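Long-range contact in angiopoietin-related protein 6 (Homo sapiens, PDB 6Y43), which is a secreted angiopoietin-like growth factor whose fibrinogen-like globular domain, which holds a calcium ion, probably mediates recognition of its partners: residues A[49-61]-A[72-86]. Sequence-based numbering, arbitrary orientation.
Sequences TVIQRRQDGSVNF and FGRPDGEYWLGLEPV. With EDO (1,2-ethanediol), chain C.
With CG anti to the carbonyl carbon (chi1 -69°) and the chain extended beyond it, Glu-78 pushes its carboxylate into the loop 55-59, while Arg-53, whose CG lies anti to the backbone N, is bent at chi3 (52°) and brings its guanidinium to the type I turn 74-77. Glutamate suits its place by its reach and two acceptor oxygens. Glu-78 OE2 accepts three backbone N-H groups: Gln-55 N at 2.8 Å on its anti lone pair, and those of Asp-56 and Gly-57 from above the carboxylate plane. Glu-78 OE1 takes Val-59 N at 3.1 Å, nearly along the C-O axis, and a water shared with Arg-54, whose NH1 is held by the carbonyls of Leu-180 and Gly-182. A glutamine here would probably turn an amide N-H toward some of these donors, leaving backbone groups of the loop without an acceptor. Arginine suits position 53 because Gly-77 O, 2.9 Å from both Arg-53 NE and Arg-53 NH2, lies in the guanidinium plane. The backbones of Arg-53 and Tyr-79 form an antiparallel hydrogen-bonded pair, joining strands 48-54 and 79-80 of the fibrinogen-like domain. Next to Val-59, Phe-72 sets its edge on the flat face Phe-61 offers, a T-shaped stack (centroids 4.8 Å apart). Four backbone N-H dipoles would probably offset the charge of Glu-78 and that of Asp-56 OD1 close by, favouring the ionised form; Arg-54 is near but beyond salt-bridge range.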
# COMPACT_ATOMS: atom_id res chain seq x y z
N THR A 49 -9.31 3.43 -2.93
CA THR A 49 -9.33 2.46 -1.83
C THR A 49 -7.95 2.39 -1.20
O THR A 49 -6.98 2.02 -1.88
CB THR A 49 -9.75 1.09 -2.34
OG1 THR A 49 -11.02 1.19 -2.98
CG2 THR A 49 -9.77 0.05 -1.22
N VAL A 50 -7.85 2.74 0.08
CA VAL A 50 -6.57 2.59 0.77
C VAL A 50 -6.32 1.11 1.03
O VAL A 50 -7.15 0.43 1.63
CB VAL A 50 -6.57 3.40 2.07
CG1 VAL A 50 -5.30 3.12 2.88
CG2 VAL A 50 -6.71 4.88 1.77
N ILE A 51 -5.14 0.63 0.62
CA ILE A 51 -4.72 -0.74 0.91
C ILE A 51 -3.58 -0.83 1.90
O ILE A 51 -3.30 -1.93 2.40
CB ILE A 51 -4.35 -1.53 -0.37
CG1 ILE A 51 -3.09 -0.98 -1.03
CG2 ILE A 51 -5.51 -1.48 -1.35
CD1 ILE A 51 -2.52 -1.90 -2.08
N GLN A 52 -2.96 0.29 2.26
CA GLN A 52 -1.86 0.34 3.20
C GLN A 52 -1.77 1.77 3.69
O GLN A 52 -1.95 2.70 2.90
CB GLN A 52 -0.54 -0.05 2.52
CG GLN A 52 0.59 -0.18 3.50
CD GLN A 52 1.51 1.02 3.54
OE1 GLN A 52 1.20 2.08 3.00
NE2 GLN A 52 2.66 0.85 4.20
N ARG A 53 -1.53 1.94 4.99
CA ARG A 53 -1.32 3.29 5.51
C ARG A 53 -0.45 3.25 6.75
O ARG A 53 -0.66 2.41 7.64
CB ARG A 53 -2.64 3.99 5.86
CG ARG A 53 -2.44 5.41 6.32
CD ARG A 53 -3.77 6.19 6.27
NE ARG A 53 -4.80 5.46 6.99
CZ ARG A 53 -6.10 5.60 6.80
NH1 ARG A 53 -6.58 6.45 5.91
NH2 ARG A 53 -6.93 4.86 7.51
N ARG A 54 0.52 4.16 6.79
CA ARG A 54 1.37 4.41 7.94
C ARG A 54 1.23 5.87 8.38
O ARG A 54 1.22 6.76 7.53
CB ARG A 54 2.85 4.21 7.62
CG ARG A 54 3.22 2.95 6.86
CD ARG A 54 2.77 1.73 7.62
NE ARG A 54 3.46 1.52 8.89
CZ ARG A 54 4.65 0.95 9.03
NH1 ARG A 54 5.33 0.56 7.96
NH2 ARG A 54 5.17 0.75 10.23
N GLN A 55 1.20 6.11 9.68
CA GLN A 55 1.03 7.49 10.12
C GLN A 55 1.37 7.73 11.58
O GLN A 55 1.53 8.89 11.99
CB GLN A 55 -0.41 7.96 9.87
CG GLN A 55 -1.45 7.19 10.70
CD GLN A 55 -2.89 7.55 10.32
OE1 GLN A 55 -3.17 7.87 9.17
NE2 GLN A 55 -3.78 7.53 11.30
N ASP A 56 1.49 6.68 12.39
CA ASP A 56 1.75 6.94 13.80
C ASP A 56 2.40 5.82 14.60
O ASP A 56 2.58 5.96 15.82
CB ASP A 56 0.44 7.35 14.49
CG ASP A 56 -0.61 6.23 14.49
OD1 ASP A 56 -0.28 5.07 14.18
OD2 ASP A 56 -1.78 6.49 14.87
N GLY A 57 2.81 4.73 13.94
CA GLY A 57 3.52 3.68 14.65
C GLY A 57 2.67 2.82 15.57
O GLY A 57 3.22 2.11 16.41
N SER A 58 1.35 2.84 15.40
CA SER A 58 0.50 2.12 16.34
C SER A 58 0.36 0.65 16.02
O SER A 58 -0.07 -0.11 16.88
CB SER A 58 -0.89 2.76 16.40
OG SER A 58 -1.45 2.90 15.10
N VAL A 59 0.73 0.21 14.81
CA VAL A 59 0.49 -1.16 14.37
C VAL A 59 1.82 -1.79 14.03
O VAL A 59 2.66 -1.15 13.39
CB VAL A 59 -0.46 -1.17 13.16
CG1 VAL A 59 -0.52 -2.52 12.49
CG2 VAL A 59 -1.86 -0.70 13.58
N ASN A 60 2.04 -3.01 14.49
CA ASN A 60 3.27 -3.74 14.20
C ASN A 60 3.18 -4.30 12.79
O ASN A 60 2.35 -5.17 12.52
CB ASN A 60 3.46 -4.86 15.22
CG ASN A 60 4.71 -5.67 14.98
OD1 ASN A 60 4.73 -6.88 15.23
ND2 ASN A 60 5.73 -5.03 14.48
N PHE A 61 4.05 -3.82 11.90
CA PHE A 61 4.15 -4.34 10.54
C PHE A 61 5.21 -5.42 10.41
O PHE A 61 5.34 -6.02 9.34
CB PHE A 61 4.44 -3.20 9.56
CG PHE A 61 3.20 -2.46 9.10
CD1 PHE A 61 2.48 -1.67 9.97
CD2 PHE A 61 2.76 -2.59 7.79
CE1 PHE A 61 1.32 -1.01 9.54
CE2 PHE A 61 1.61 -1.92 7.34
CZ PHE A 61 0.90 -1.15 8.21
N PHE A 72 -4.15 -6.77 8.38
CA PHE A 72 -4.03 -6.44 9.79
C PHE A 72 -4.19 -4.94 9.99
O PHE A 72 -4.16 -4.16 9.04
CB PHE A 72 -2.70 -6.92 10.39
CG PHE A 72 -1.47 -6.42 9.69
CD1 PHE A 72 -0.86 -5.23 10.05
CD2 PHE A 72 -0.88 -7.17 8.68
CE1 PHE A 72 0.27 -4.79 9.40
CE2 PHE A 72 0.25 -6.74 8.04
CZ PHE A 72 0.83 -5.55 8.41
N GLY A 73 -4.37 -4.54 11.25
CA GLY A 73 -4.64 -3.15 11.55
C GLY A 73 -6.12 -2.84 11.41
O GLY A 73 -6.95 -3.74 11.24
N ARG A 74 -6.46 -1.56 11.49
CA ARG A 74 -7.86 -1.18 11.40
C ARG A 74 -8.01 0.01 10.48
O ARG A 74 -7.11 0.86 10.38
CB ARG A 74 -8.51 -0.87 12.76
CG ARG A 74 -8.60 -2.10 13.67
CD ARG A 74 -9.53 -3.24 13.24
NE ARG A 74 -9.41 -4.28 14.27
CZ ARG A 74 -8.70 -5.39 14.15
NH1 ARG A 74 -8.09 -5.68 12.99
NH2 ARG A 74 -8.65 -6.25 15.18
N PRO A 75 -9.11 0.06 9.73
CA PRO A 75 -9.20 1.01 8.61
C PRO A 75 -9.31 2.46 9.02
O PRO A 75 -9.15 3.33 8.15
CB PRO A 75 -10.46 0.56 7.86
CG PRO A 75 -11.28 -0.14 8.90
CD PRO A 75 -10.29 -0.81 9.82
N ASP A 76 -9.59 2.76 10.29
CA ASP A 76 -9.58 4.15 10.74
C ASP A 76 -8.17 4.66 10.99
O ASP A 76 -7.99 5.86 11.24
CB ASP A 76 -10.43 4.32 12.01
CG ASP A 76 -9.92 3.50 13.20
OD1 ASP A 76 -9.56 2.31 13.05
OD2 ASP A 76 -9.92 4.03 14.33
N GLY A 77 -7.15 3.81 10.87
CA GLY A 77 -5.80 4.16 11.27
C GLY A 77 -4.77 3.50 10.37
O GLY A 77 -4.93 3.47 9.15
N GLU A 78 -3.72 2.98 10.98
CA GLU A 78 -2.71 2.24 10.22
C GLU A 78 -3.24 0.86 9.89
O GLU A 78 -3.86 0.20 10.74
CB GLU A 78 -1.42 2.13 11.02
CG GLU A 78 -0.70 3.43 11.22
CD GLU A 78 0.73 3.19 11.71
OE1 GLU A 78 0.95 2.16 12.39
OE2 GLU A 78 1.61 4.01 11.42
N TYR A 79 -3.02 0.43 8.66
CA TYR A 79 -3.44 -0.92 8.33
C TYR A 79 -2.82 -1.40 7.03
O TYR A 79 -2.21 -0.64 6.28
CB TYR A 79 -4.96 -1.06 8.25
CG TYR A 79 -5.70 -0.46 7.06
CD1 TYR A 79 -6.06 0.88 7.04
CD2 TYR A 79 -6.12 -1.26 5.99
CE1 TYR A 79 -6.80 1.41 6.00
CE2 TYR A 79 -6.82 -0.73 4.95
CZ TYR A 79 -7.18 0.61 4.97
OH TYR A 79 -7.91 1.13 3.95
N TRP A 80 -2.98 -2.71 6.82
CA TRP A 80 -2.61 -3.44 5.61
C TRP A 80 -3.82 -4.26 5.22
O TRP A 80 -4.23 -5.14 5.98
CB TRP A 80 -1.41 -4.35 5.88
CG TRP A 80 -1.04 -5.28 4.77
CD1 TRP A 80 -1.25 -6.63 4.71
CD2 TRP A 80 -0.33 -4.93 3.56
NE1 TRP A 80 -0.75 -7.14 3.52
CE2 TRP A 80 -0.19 -6.11 2.81
CE3 TRP A 80 0.15 -3.72 3.04
CZ2 TRP A 80 0.47 -6.13 1.56
CZ3 TRP A 80 0.77 -3.74 1.80
CH2 TRP A 80 0.92 -4.95 1.08
N LEU A 81 -4.40 -3.99 4.05
CA LEU A 81 -5.67 -4.62 3.70
C LEU A 81 -5.53 -6.13 3.57
O LEU A 81 -6.47 -6.87 3.88
CB LEU A 81 -6.24 -4.03 2.41
CG LEU A 81 -7.62 -4.52 1.99
CD1 LEU A 81 -8.64 -4.20 3.12
CD2 LEU A 81 -8.04 -3.90 0.67
N GLY A 82 -4.37 -6.59 3.08
CA GLY A 82 -4.09 -8.01 2.92
C GLY A 82 -3.81 -8.40 1.49
O GLY A 82 -4.49 -7.95 0.56
N LEU A 83 -2.82 -9.27 1.31
CA LEU A 83 -2.49 -9.73 -0.03
C LEU A 83 -3.67 -10.42 -0.70
O LEU A 83 -3.90 -10.24 -1.90
CB LEU A 83 -1.30 -10.66 0.03
CG LEU A 83 0.01 -9.99 0.48
CD1 LEU A 83 0.96 -11.06 1.01
CD2 LEU A 83 0.66 -9.17 -0.61
N GLU A 84 -4.41 -11.25 0.05
CA GLU A 84 -5.51 -11.97 -0.59
C GLU A 84 -6.62 -11.00 -0.97
O GLU A 84 -7.05 -11.00 -2.14
CB GLU A 84 -6.00 -13.10 0.31
CG GLU A 84 -7.13 -13.94 -0.32
CD GLU A 84 -6.73 -14.61 -1.64
OE1 GLU A 84 -5.51 -14.75 -1.92
OE2 GLU A 84 -7.64 -15.01 -2.41
N PRO A 85 -7.12 -10.13 -0.08
CA PRO A 85 -8.10 -9.13 -0.53
C PRO A 85 -7.61 -8.29 -1.71
O PRO A 85 -8.36 -8.04 -2.66
CB PRO A 85 -8.32 -8.28 0.74
CG PRO A 85 -7.94 -9.17 1.88
CD PRO A 85 -6.81 -10.04 1.36
N VAL A 86 -6.35 -7.87 -1.70
CA VAL A 86 -5.87 -7.04 -2.80
C VAL A 86 -5.79 -7.85 -4.09
O VAL A 86 -6.10 -7.35 -5.19
CB VAL A 86 -4.52 -6.39 -2.45
CG1 VAL A 86 -3.94 -5.69 -3.69
CG2 VAL A 86 -4.66 -5.44 -1.29
C1 EDO C . -7.24 8.40 9.17
O1 EDO C . -6.64 8.15 10.45
C2 EDO C . -6.46 9.48 8.44
O2 EDO C . -5.21 8.91 8.06
O HOH W 1 -2.71 -4.57 1.48
O HOH W 2 3.45 1.29 12.40
O HOH W 3 -3.91 2.62 13.94